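Local coordinates for sensor protein (Pseudomonas syringae pv. tomato, PDB 2R8R), which is probably a membrane-bound sensor histidine kinase that uses ATP to phosphorylate itself on histidine in a two-component system, represented here by its N-terminal KdpD domain, at residues I162-P166 / R167-E171; V124-Q127 / H128-S131; E146-P149 / D150-Q154; T65-G69 / M70-E74. All blocks are in the same frame, centred on the assembly; numbering follows the deposited sequence.

Interaction 1. Residues I162-P166 / R167-E171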
loop_
_atom_site.group_PDB
_atom_site.type_symbol
_atom_site.label_atom_id
_atom_site.label_comp_id
_atom_site.label_asym_id
_atom_site.label_seq_id
_atom_site.Cartn_x
_atom_site.Cartn_y
_atom_site.Cartn_z
ATOM N N ILE A 162 6.543 -9.527 0.385
ATOM C CA ILE A 162 7.725 -8.835 -0.104
ATOM C C ILE A 162 8.604 -8.681 1.142
ATOM O O ILE A 162 8.247 -8.001 2.101
ATOM C CB ILE A 162 7.394 -7.478 -0.764
ATOM C CG1 ILE A 162 6.338 -7.680 -1.866
ATOM C CG2 ILE A 162 8.668 -6.736 -1.244
ATOM C CD1 ILE A 162 6.785 -8.506 -3.003
ATOM N N ASP A 163 9.734 -9.379 1.123
ATOM C CA ASP A 163 10.574 -9.545 2.292
ATOM C C ASP A 163 11.901 -8.794 2.074
ATOM O O ASP A 163 12.368 -8.646 0.953
ATOM C CB ASP A 163 10.790 -11.043 2.523
ATOM C CG ASP A 163 11.625 -11.355 3.731
ATOM O OD1 ASP A 163 11.404 -10.776 4.819
ATOM O OD2 ASP A 163 12.468 -12.255 3.608
ATOM N N LEU A 164 12.477 -8.311 3.155
ATOM C CA LEU A 164 13.766 -7.653 3.138
ATOM C C LEU A 164 14.367 -7.782 4.531
ATOM O O LEU A 164 13.684 -7.514 5.505
ATOM C CB LEU A 164 13.594 -6.182 2.728
ATOM C CG LEU A 164 14.888 -5.455 2.345
ATOM C CD1 LEU A 164 15.363 -5.868 0.919
ATOM C CD2 LEU A 164 14.772 -3.966 2.509
ATOM N N PRO A 165 15.657 -8.184 4.643
ATOM C CA PRO A 165 16.303 -8.160 5.991
ATOM C C PRO A 165 16.300 -6.794 6.705
ATOM O O PRO A 165 16.584 -5.742 6.081
ATOM C CB PRO A 165 17.745 -8.563 5.682
ATOM C CG PRO A 165 17.636 -9.345 4.359
ATOM C CD PRO A 165 16.601 -8.620 3.595
ATOM N N PRO A 166 15.955 -6.786 7.997
ATOM C CA PRO A 166 15.980 -5.541 8.781
ATOM C C PRO A 166 17.273 -4.721 8.673
ATOM O O PRO A 166 17.217 -3.520 8.497
ATOM C CB PRO A 166 15.736 -6.042 10.214
ATOM C CG PRO A 166 14.882 -7.289 9.981
ATOM C CD PRO A 166 15.465 -7.927 8.809
ATOM N N ARG A 167 18.414 -5.366 8.744
ATOM C CA ARG A 167 19.695 -4.678 8.644
ATOM C C ARG A 167 19.819 -3.892 7.338
ATOM O O ARG A 167 20.289 -2.738 7.296
ATOM C CB ARG A 167 20.837 -5.688 8.764
ATOM C CG ARG A 167 22.147 -5.083 9.189
ATOM C CD ARG A 167 23.350 -5.546 8.317
ATOM N NE ARG A 167 23.272 -4.876 7.010
ATOM C CZ ARG A 167 23.128 -5.480 5.825
ATOM N NH1 ARG A 167 23.097 -6.788 5.735
ATOM N NH2 ARG A 167 23.023 -4.760 4.712
ATOM N N GLU A 168 19.374 -4.528 6.274
ATOM C CA GLU A 168 19.359 -3.908 4.977
ATOM C C GLU A 168 18.354 -2.768 4.891
ATOM O O GLU A 168 18.636 -1.744 4.294
ATOM C CB GLU A 168 19.053 -4.979 3.931
ATOM C CG GLU A 168 19.334 -4.497 2.574
ATOM C CD GLU A 168 19.092 -5.539 1.500
ATOM O OE1 GLU A 168 19.247 -6.765 1.755
ATOM O OE2 GLU A 168 18.762 -5.085 0.385
ATOM N N LEU A 169 17.176 -2.941 5.477
ATOM C CA LEU A 169 16.193 -1.837 5.564
ATOM C C LEU A 169 16.738 -0.600 6.334
ATOM O O LEU A 169 16.530 0.531 5.916
ATOM C CB LEU A 169 14.877 -2.328 6.191
ATOM C CG LEU A 169 13.663 -1.390 6.149
ATOM C CD1 LEU A 169 13.401 -0.821 4.770
ATOM C CD2 LEU A 169 12.418 -2.130 6.700
ATOM N N LEU A 170 17.451 -0.832 7.434
ATOM C CA LEU A 170 18.164 0.238 8.170
ATOM C C LEU A 170 19.214 0.961 7.294
ATOM O O LEU A 170 19.325 2.175 7.353
ATOM C CB LEU A 170 18.806 -0.318 9.425
ATOM C CG LEU A 170 17.816 -0.748 10.515
ATOM C CD1 LEU A 170 18.497 -1.509 11.630
ATOM C CD2 LEU A 170 17.066 0.510 11.070
ATOM N N GLU A 171 19.925 0.230 6.428
ATOM C CA GLU A 171 20.851 0.881 5.505
ATOM C C GLU A 171 20.126 1.755 4.523
ATOM O O GLU A 171 20.623 2.804 4.164
ATOM C CB GLU A 171 21.630 -0.129 4.672
ATOM C CG GLU A 171 22.877 -0.615 5.231
ATOM C CD GLU A 171 23.498 -1.670 4.345
ATOM O OE1 GLU A 171 22.807 -2.158 3.389
ATOM O OE2 GLU A 171 24.669 -2.040 4.603
#
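Leu164 and Pro165 pack against Glu168 and Leu169 where the loop after strand 158-161 turns into helix 166-174, with Pro165 as the N-cap residue. Methyl CD1 of Leu164 meets the carboxylate end of Glu168, 3.5 Å from OE2, the leucine lying roughly perpendicular to the glutamate chain. The other methyl, CD2, rests 4.0 Å from CB of Leu169. Both touches follow from one torsion: with CG of Leu164 swung opposite its own backbone N (chi1 -166°), the branched end reaches forward to the first turn. Pro165 lies alongside Glu168, its CD 3.7 Å from OE1, so OE1 of the extended glutamate rests by the proline ring and OE2 by the leucine methyl.

The backbone holds this arrangement. Pro165 O accepts from Leu169 N at 2.9 Å, and in the next step round the helix Pro166 O accepts from Leu170 N, also at 2.9 Å; both bonds are nearly straight. Proline suits the first turn, since its nitrogen has no hydrogen to give and none is needed there. Further out, Pro166 is buried against Leu197, Thr198 and Arg201 of helix 194-209, and Arg201 also forms a salt bridge with Asp163. On the other flank Leu164 and Leu169 touch Val17, in what is probably the P-loop of this NTPase-like domain. One turn along the exposed side of the helix, the bent chain of Arg167 brings NH2 to 2.9 Å from Glu171 OE1 in a salt bridge, with the carboxylate at the edge of the guanidinium group.

Interaction 2. Residues V124-Q127 / H128-S131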
loop_
_atom_site.group_PDB
_atom_site.type_symbol
_atom_site.label_atom_id
_atom_site.label_comp_id
_atom_site.label_asym_id
_atom_site.label_seq_id
_atom_site.Cartn_x
_atom_site.Cartn_y
_atom_site.Cartn_z
ATOM N N VAL A 124 0.253 -3.192 1.411
ATOM C CA VAL A 124 -0.001 -2.873 2.782
ATOM C C VAL A 124 1.167 -3.344 3.649
ATOM O O VAL A 124 1.750 -4.405 3.387
ATOM C CB VAL A 124 -1.313 -3.513 3.256
ATOM C CG1 VAL A 124 -1.154 -5.061 3.481
ATOM C CG2 VAL A 124 -1.864 -2.774 4.507
ATOM N N ASN A 125 1.489 -2.547 4.676
ATOM C CA ASN A 125 2.392 -2.975 5.766
ATOM C C ASN A 125 1.645 -3.712 6.862
ATOM O O ASN A 125 0.513 -3.384 7.168
ATOM C CB ASN A 125 3.152 -1.798 6.349
ATOM C CG ASN A 125 4.193 -1.293 5.428
ATOM O OD1 ASN A 125 4.322 -0.079 5.192
ATOM N ND2 ASN A 125 4.918 -2.208 4.846
ATOM N N VAL A 126 2.298 -4.700 7.456
ATOM C CA VAL A 126 1.627 -5.613 8.378
ATOM C C VAL A 126 1.045 -4.928 9.618
ATOM O O VAL A 126 0.072 -5.425 10.174
ATOM C CB VAL A 126 2.555 -6.761 8.798
ATOM C CG1 VAL A 126 3.635 -6.279 9.749
ATOM C CG2 VAL A 126 1.736 -7.851 9.396
ATOM N N GLN A 127 1.633 -3.794 10.019
ATOM C CA GLN A 127 1.231 -3.041 11.230
ATOM C C GLN A 127 -0.221 -2.560 11.250
ATOM O O GLN A 127 -0.793 -2.304 12.328
ATOM C CB GLN A 127 2.123 -1.803 11.408
ATOM C CG GLN A 127 2.028 -0.830 10.252
ATOM C CD GLN A 127 3.024 0.299 10.312
ATOM O OE1 GLN A 127 2.733 1.298 10.970
ATOM N NE2 GLN A 127 4.199 0.177 9.599
ATOM N N HIS A 128 -0.802 -2.418 10.055
ATOM C CA HIS A 128 -2.147 -1.892 9.889
ATOM C C HIS A 128 -3.238 -2.875 10.201
ATOM O O HIS A 128 -4.359 -2.480 10.463
ATOM C CB HIS A 128 -2.327 -1.325 8.482
ATOM C CG HIS A 128 -1.386 -0.206 8.181
ATOM N ND1 HIS A 128 -1.551 1.068 8.692
ATOM C CD2 HIS A 128 -0.243 -0.183 7.461
ATOM C CE1 HIS A 128 -0.563 1.832 8.274
ATOM N NE2 HIS A 128 0.245 1.097 7.525
ATOM N N LEU A 129 -2.927 -4.155 10.225
ATOM C CA LEU A 129 -3.938 -5.143 10.567
ATOM C C LEU A 129 -4.505 -4.925 11.979
ATOM O O LEU A 129 -3.738 -4.838 12.938
ATOM C CB LEU A 129 -3.363 -6.550 10.445
ATOM C CG LEU A 129 -3.101 -6.958 8.992
ATOM C CD1 LEU A 129 -2.426 -8.321 8.956
ATOM C CD2 LEU A 129 -4.426 -6.958 8.191
ATOM N N GLU A 130 -5.842 -4.883 12.084
ATOM C CA GLU A 130 -6.536 -4.671 13.367
ATOM C C GLU A 130 -6.063 -5.568 14.518
ATOM O O GLU A 130 -5.727 -5.079 15.595
ATOM C CB GLU A 130 -8.051 -4.849 13.193
ATOM C CG GLU A 130 -8.815 -3.553 13.071
ATOM C CD GLU A 130 -10.275 -3.761 12.669
ATOM O OE1 GLU A 130 -10.823 -4.881 12.813
ATOM O OE2 GLU A 130 -10.871 -2.785 12.186
ATOM N N SER A 131 -6.033 -6.879 14.261
ATOM C CA SER A 131 -5.588 -7.885 15.236
ATOM C C SER A 131 -4.201 -7.632 15.834
ATOM O O SER A 131 -3.908 -8.112 16.927
ATOM C CB SER A 131 -5.571 -9.254 14.574
ATOM O OG SER A 131 -4.660 -9.255 13.482
HETATM O O HOH W 1 -3.183 -2.014 13.590
#
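Val124 sends CG2 to within 4.3 Å of CD2 of the His128 ring, as strand 119-125 ends and the chain curls into a short 3-10 turn. The strand is central in the parallel sheet, and Val124 also packs on Val9 and Leu11 of neighbouring strand 7-12. Asn125 comes next. Its carbonyl O lies at the edge of the imidazole, 3.3 Å from CD2, and also receives a weak bond from His128 N. The amide of Asn125 faces the other way, toward the probable P-loop, and the side chain touches Pro15; ND2 makes a weak hydrogen bond to Gly12 O at the end of strand 7-12. A bound sulfate lies about 5 Å from this side chain.

Val126 O accepts Leu129 N at 3.3 Å, an i to i+3 bond of the 3-10 turn. Its CG2 meets Leu129 CD1 at 4.2 Å, and both residues pack on Thr207 of helix 194-209. Gln127 then lies along the imidazole. Its CG stands between the backbone N and the carbonyl carbon (chi1 61°), which places Gln127 CG over one face of the His128 ring, 3.9 Å from the ring centroid in a CH-pi contact. Beyond it the amide is stacked with the ring, the planes only 11° apart. A water donates to both Gln127 O, at 2.7 Å, and Leu129 O, bridging the end of the turn.

ND1 of His128 is also hydrogen-bonded to Glu146 O. With a carbonyl as partner, ND1 probably carries a proton, and this bond together with the Gln127 stack would hold the ring's rotation.

Interaction 3. Residues E146-P149 / D150-Q154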
loop_
_atom_site.group_PDB
_atom_site.type_symbol
_atom_site.label_atom_id
_atom_site.label_comp_id
_atom_site.label_asym_id
_atom_site.label_seq_id
_atom_site.Cartn_x
_atom_site.Cartn_y
_atom_site.Cartn_z
ATOM N N GLU A 146 -4.218 4.327 11.092
ATOM C CA GLU A 146 -4.926 3.791 9.919
ATOM C C GLU A 146 -4.892 2.258 10.051
ATOM O O GLU A 146 -3.834 1.641 9.941
ATOM C CB GLU A 146 -4.264 4.264 8.610
ATOM C CG GLU A 146 -4.408 5.774 8.297
ATOM C CD GLU A 146 -3.816 6.162 6.946
ATOM O OE1 GLU A 146 -2.667 5.702 6.679
ATOM O OE2 GLU A 146 -4.460 6.919 6.152
ATOM N N THR A 147 -6.035 1.653 10.325
ATOM C CA THR A 147 -6.127 0.208 10.462
ATOM C C THR A 147 -6.974 -0.423 9.334
ATOM O O THR A 147 -7.720 0.260 8.616
ATOM C CB THR A 147 -6.756 -0.208 11.796
ATOM O OG1 THR A 147 -8.073 0.341 11.861
ATOM C CG2 THR A 147 -5.923 0.247 13.016
ATOM N N LEU A 148 -6.813 -1.738 9.203
ATOM C CA LEU A 148 -7.451 -2.570 8.161
ATOM C C LEU A 148 -8.084 -3.801 8.836
ATOM O O LEU A 148 -7.437 -4.474 9.630
ATOM C CB LEU A 148 -6.399 -3.014 7.121
ATOM C CG LEU A 148 -6.905 -3.852 5.955
ATOM C CD1 LEU A 148 -7.724 -2.929 4.994
ATOM C CD2 LEU A 148 -5.768 -4.637 5.247
ATOM N N PRO A 149 -9.367 -4.066 8.573
ATOM C CA PRO A 149 -9.901 -5.302 9.145
ATOM C C PRO A 149 -9.190 -6.485 8.531
ATOM O O PRO A 149 -8.930 -6.505 7.300
ATOM C CB PRO A 149 -11.399 -5.271 8.773
ATOM C CG PRO A 149 -11.695 -3.847 8.491
ATOM C CD PRO A 149 -10.407 -3.319 7.853
ATOM N N ASP A 150 -8.841 -7.441 9.381
ATOM C CA ASP A 150 -8.092 -8.604 8.926
ATOM C C ASP A 150 -8.787 -9.321 7.755
ATOM O O ASP A 150 -8.127 -9.778 6.829
ATOM C CB ASP A 150 -7.863 -9.556 10.083
ATOM C CG ASP A 150 -6.987 -8.952 11.161
ATOM O OD1 ASP A 150 -7.279 -7.813 11.575
ATOM O OD2 ASP A 150 -6.014 -9.616 11.591
ATOM N N TRP A 151 -10.117 -9.382 7.792
ATOM C CA TRP A 151 -10.899 -10.076 6.760
ATOM C C TRP A 151 -10.719 -9.502 5.357
ATOM O O TRP A 151 -10.826 -10.237 4.393
ATOM C CB TRP A 151 -12.392 -10.161 7.137
ATOM C CG TRP A 151 -13.100 -8.854 7.087
ATOM C CD1 TRP A 151 -13.398 -8.060 8.135
ATOM C CD2 TRP A 151 -13.580 -8.175 5.906
ATOM N NE1 TRP A 151 -14.051 -6.931 7.700
ATOM C CE2 TRP A 151 -14.173 -6.972 6.338
ATOM C CE3 TRP A 151 -13.598 -8.489 4.534
ATOM C CZ2 TRP A 151 -14.770 -6.070 5.452
ATOM C CZ3 TRP A 151 -14.191 -7.603 3.652
ATOM C CH2 TRP A 151 -14.768 -6.407 4.109
ATOM N N VAL A 152 -10.404 -8.215 5.237
ATOM C CA VAL A 152 -10.142 -7.595 3.922
ATOM C C VAL A 152 -8.933 -8.267 3.264
ATOM O O VAL A 152 -8.940 -8.611 2.049
ATOM C CB VAL A 152 -9.946 -6.059 3.989
ATOM C CG1 VAL A 152 -9.467 -5.523 2.650
ATOM C CG2 VAL A 152 -11.228 -5.371 4.333
ATOM N N LEU A 153 -7.911 -8.498 4.077
ATOM C CA LEU A 153 -6.716 -9.191 3.596
ATOM C C LEU A 153 -6.910 -10.711 3.446
ATOM O O LEU A 153 -6.411 -11.299 2.491
ATOM C CB LEU A 153 -5.523 -8.850 4.497
ATOM C CG LEU A 153 -4.189 -9.464 4.114
ATOM C CD1 LEU A 153 -3.083 -8.588 4.563
ATOM C CD2 LEU A 153 -4.070 -10.843 4.770
ATOM N N GLN A 154 -7.627 -11.327 4.394
ATOM C CA GLN A 154 -7.899 -12.785 4.385
ATOM C C GLN A 154 -8.693 -13.235 3.160
ATOM O O GLN A 154 -8.487 -14.318 2.635
ATOM C CB GLN A 154 -8.653 -13.217 5.651
ATOM C CG GLN A 154 -7.768 -13.135 6.895
ATOM C CD GLN A 154 -8.531 -13.192 8.228
ATOM O OE1 GLN A 154 -9.759 -13.351 8.260
ATOM N NE2 GLN A 154 -7.784 -13.079 9.344
#
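The Pro149 ring runs alongside the indole of Trp151, and its bump at CB comes to 3.3 Å from NE1 and 3.5 Å from CD1. This is contact with the five-membered part of the ring system. It depends on Trp151 holding CG between its backbone N and carbonyl carbon (chi1 70°), which folds the indole back over the start of the helix; Val152 CG2 then sits over one indole face, toward the rim.

The branched end of Leu148 fits against Val152 and Leu153, one methyl to each. Its CD1 rides against CG1 of Val152 at 3.9 Å, the valine set nearly square to it, and its CD2 reaches CB of Leu153 at 4.3 Å. These residues form the entry into helix 150-154, a short helix leading to edge strand 158-161 of the P-loop NTPase-like fold. Pro149 O accepts Val152 N at 3.1 Å across this entry.

Trp107 of helix 106-115 covers the apolar side, touching Leu148, Pro149 and Val152 and meeting Trp151 edge-to-face. Away from that surface, OD2 of Asp150 probably hydrogen-bonds Ser131 OG, though the modelled separation is unusually short.

Interaction 4. Residues T65-G69 / M70-E74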
loop_
_atom_site.group_PDB
_atom_site.type_symbol
_atom_site.label_atom_id
_atom_site.label_comp_id
_atom_site.label_asym_id
_atom_site.label_seq_id
_atom_site.Cartn_x
_atom_site.Cartn_y
_atom_site.Cartn_z
ATOM N N THR A 65 -7.893 17.891 -3.003
ATOM C CA THR A 65 -8.652 18.797 -2.154
ATOM C C THR A 65 -7.699 19.621 -1.281
ATOM O O THR A 65 -6.499 19.353 -1.238
ATOM C CB THR A 65 -9.698 18.072 -1.281
ATOM O OG1 THR A 65 -9.088 17.020 -0.520
ATOM C CG2 THR A 65 -10.813 17.516 -2.160
ATOM N N GLU A 66 -8.241 20.665 -0.660
ATOM C CA GLU A 66 -7.559 21.429 0.384
ATOM C C GLU A 66 -8.248 21.138 1.711
ATOM O O GLU A 66 -9.479 21.154 1.784
ATOM C CB GLU A 66 -7.626 22.931 0.091
ATOM C CG GLU A 66 -6.977 23.339 -1.224
ATOM C CD GLU A 66 -5.459 23.118 -1.229
ATOM O OE1 GLU A 66 -4.779 23.511 -0.231
ATOM O OE2 GLU A 66 -4.958 22.575 -2.245
ATOM N N TYR A 67 -7.448 20.851 2.735
ATOM C CA TYR A 67 -7.938 20.528 4.074
ATOM C C TYR A 67 -6.906 20.939 5.128
ATOM O O TYR A 67 -5.861 20.327 5.227
ATOM C CB TYR A 67 -8.223 19.030 4.202
ATOM C CG TYR A 67 -8.793 18.614 5.556
ATOM C CD1 TYR A 67 -10.084 18.968 5.945
ATOM C CD2 TYR A 67 -8.036 17.875 6.438
ATOM C CE1 TYR A 67 -10.588 18.595 7.207
ATOM C CE2 TYR A 67 -8.521 17.494 7.682
ATOM C CZ TYR A 67 -9.787 17.848 8.060
ATOM O OH TYR A 67 -10.230 17.407 9.286
ATOM N N ARG A 68 -7.207 21.977 5.902
ATOM C CA ARG A 68 -6.291 22.502 6.938
ATOM C C ARG A 68 -4.932 22.930 6.390
ATOM O O ARG A 68 -3.883 22.599 6.944
ATOM C CB ARG A 68 -6.168 21.499 8.091
ATOM C CG ARG A 68 -7.518 21.189 8.651
ATOM C CD ARG A 68 -7.551 20.103 9.663
ATOM N NE ARG A 68 -8.777 20.267 10.452
ATOM C CZ ARG A 68 -9.097 19.539 11.517
ATOM N NH1 ARG A 68 -10.202 19.800 12.201
ATOM N NH2 ARG A 68 -8.316 18.552 11.902
ATOM N N GLY A 69 -4.959 23.678 5.290
ATOM C CA GLY A 69 -3.724 24.113 4.637
ATOM C C GLY A 69 -3.109 23.081 3.714
ATOM O O GLY A 69 -2.373 23.438 2.789
HETATM N N MSE A 70 -3.433 21.803 3.937
HETATM C CA MSE A 70 -2.811 20.684 3.230
HETATM C C MSE A 70 -3.566 20.391 1.944
HETATM O O MSE A 70 -4.800 20.429 1.912
HETATM C CB MSE A 70 -2.794 19.419 4.098
HETATM C CG MSE A 70 -2.348 19.597 5.561
HETATM SE SE MSE A 70 -2.607 17.945 6.637
HETATM C CE MSE A 70 -4.481 18.156 7.163
ATOM N N THR A 71 -2.800 20.101 0.888
ATOM C CA THR A 71 -3.329 19.552 -0.354
ATOM C C THR A 71 -3.354 18.042 -0.216
ATOM O O THR A 71 -2.304 17.414 -0.150
ATOM C CB THR A 71 -2.460 19.951 -1.560
ATOM O OG1 THR A 71 -2.481 21.376 -1.708
ATOM C CG2 THR A 71 -2.976 19.301 -2.851
ATOM N N LEU A 72 -4.567 17.491 -0.137
ATOM C CA LEU A 72 -4.831 16.060 -0.050
ATOM C C LEU A 72 -5.112 15.517 -1.455
ATOM O O LEU A 72 -5.703 16.208 -2.251
ATOM C CB LEU A 72 -6.035 15.806 0.869
ATOM C CG LEU A 72 -5.918 16.260 2.342
ATOM C CD1 LEU A 72 -7.061 15.743 3.217
ATOM C CD2 LEU A 72 -4.571 15.822 2.908
ATOM N N GLU A 73 -4.626 14.303 -1.754
ATOM C CA GLU A 73 -4.811 13.621 -3.050
ATOM C C GLU A 73 -5.531 12.304 -2.797
ATOM O O GLU A 73 -5.191 11.582 -1.863
ATOM C CB GLU A 73 -3.472 13.312 -3.722
ATOM C CG GLU A 73 -2.546 14.495 -3.960
ATOM C CD GLU A 73 -1.136 14.045 -4.270
ATOM O OE1 GLU A 73 -0.646 13.093 -3.610
ATOM O OE2 GLU A 73 -0.502 14.610 -5.198
ATOM N N GLU A 74 -6.552 12.009 -3.593
ATOM C CA GLU A 74 -7.194 10.710 -3.570
ATOM C C GLU A 74 -7.297 10.176 -4.978
ATOM O O GLU A 74 -7.360 10.929 -5.945
ATOM C CB GLU A 74 -8.646 10.789 -3.055
ATOM C CG GLU A 74 -8.899 10.651 -1.584
ATOM C CD GLU A 74 -7.994 9.711 -0.881
ATOM O OE1 GLU A 74 -7.726 8.625 -1.433
ATOM O OE2 GLU A 74 -7.581 10.049 0.244
HETATM O O HOH W 2 -8.736 14.649 -2.211
#
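Tyr67 and Met70, a selenomethionine here, bracket the type I' turn of a two-stranded beta hairpin and send their side chains out alongside each other on the same face. The Met70 chain bends at its last torsion (chi3 -85°), curling methyl CE back to 3.6 Å from Tyr67 CD2. Leu72 joins them: its CD1 lies 3.6 Å from Tyr67 CB, and Pro99 of a nearby loop touches both Tyr67 and Leu72. In the turn itself, Arg68 runs its extended chain past the tyrosine, CG over the middle of one ring face and the guanidinium face over Tyr67 OH. Gly69 takes backbone angles that would jam a CB against the preceding carbonyl.

Tyr67 N gives to Met70 O at 2.8 Å, and Thr65 and Leu72 exchange bonds further from the turn. Thr65 OG1 shares a water with Leu72 O, although the link to that carbonyl is weak. Glu66 and Thr71 form the non-hydrogen-bonded pair on the other face. The glutamate chain bends at chi2 (-66°), turning its carboxylate across the strands, where Thr71 OG1 donates to the syn side of Glu66 OE2 at 2.8 Å.

In chain order the contacts run 4, 2, 3, 1, all within one KdpD sensor domain. Interactions 2 and 3 are neighbours, their centres 7 Å apart: the turn leaving strand 119-125 and the loop entering helix 150-154 meet through backbone and side-chain bonds. Interaction 1 lies about 18 Å, centre to centre, from interaction 2, after edge strand 158-161 of the same parallel sheet; strand 7-12, which leads into the probable P-loop, runs between those two strands, and both contacts border that loop. Interaction 4 is a surface hairpin, its centre about 25 Å from those of interactions 2 and 3, although its nearest atoms come within about 7 Å of interaction 3.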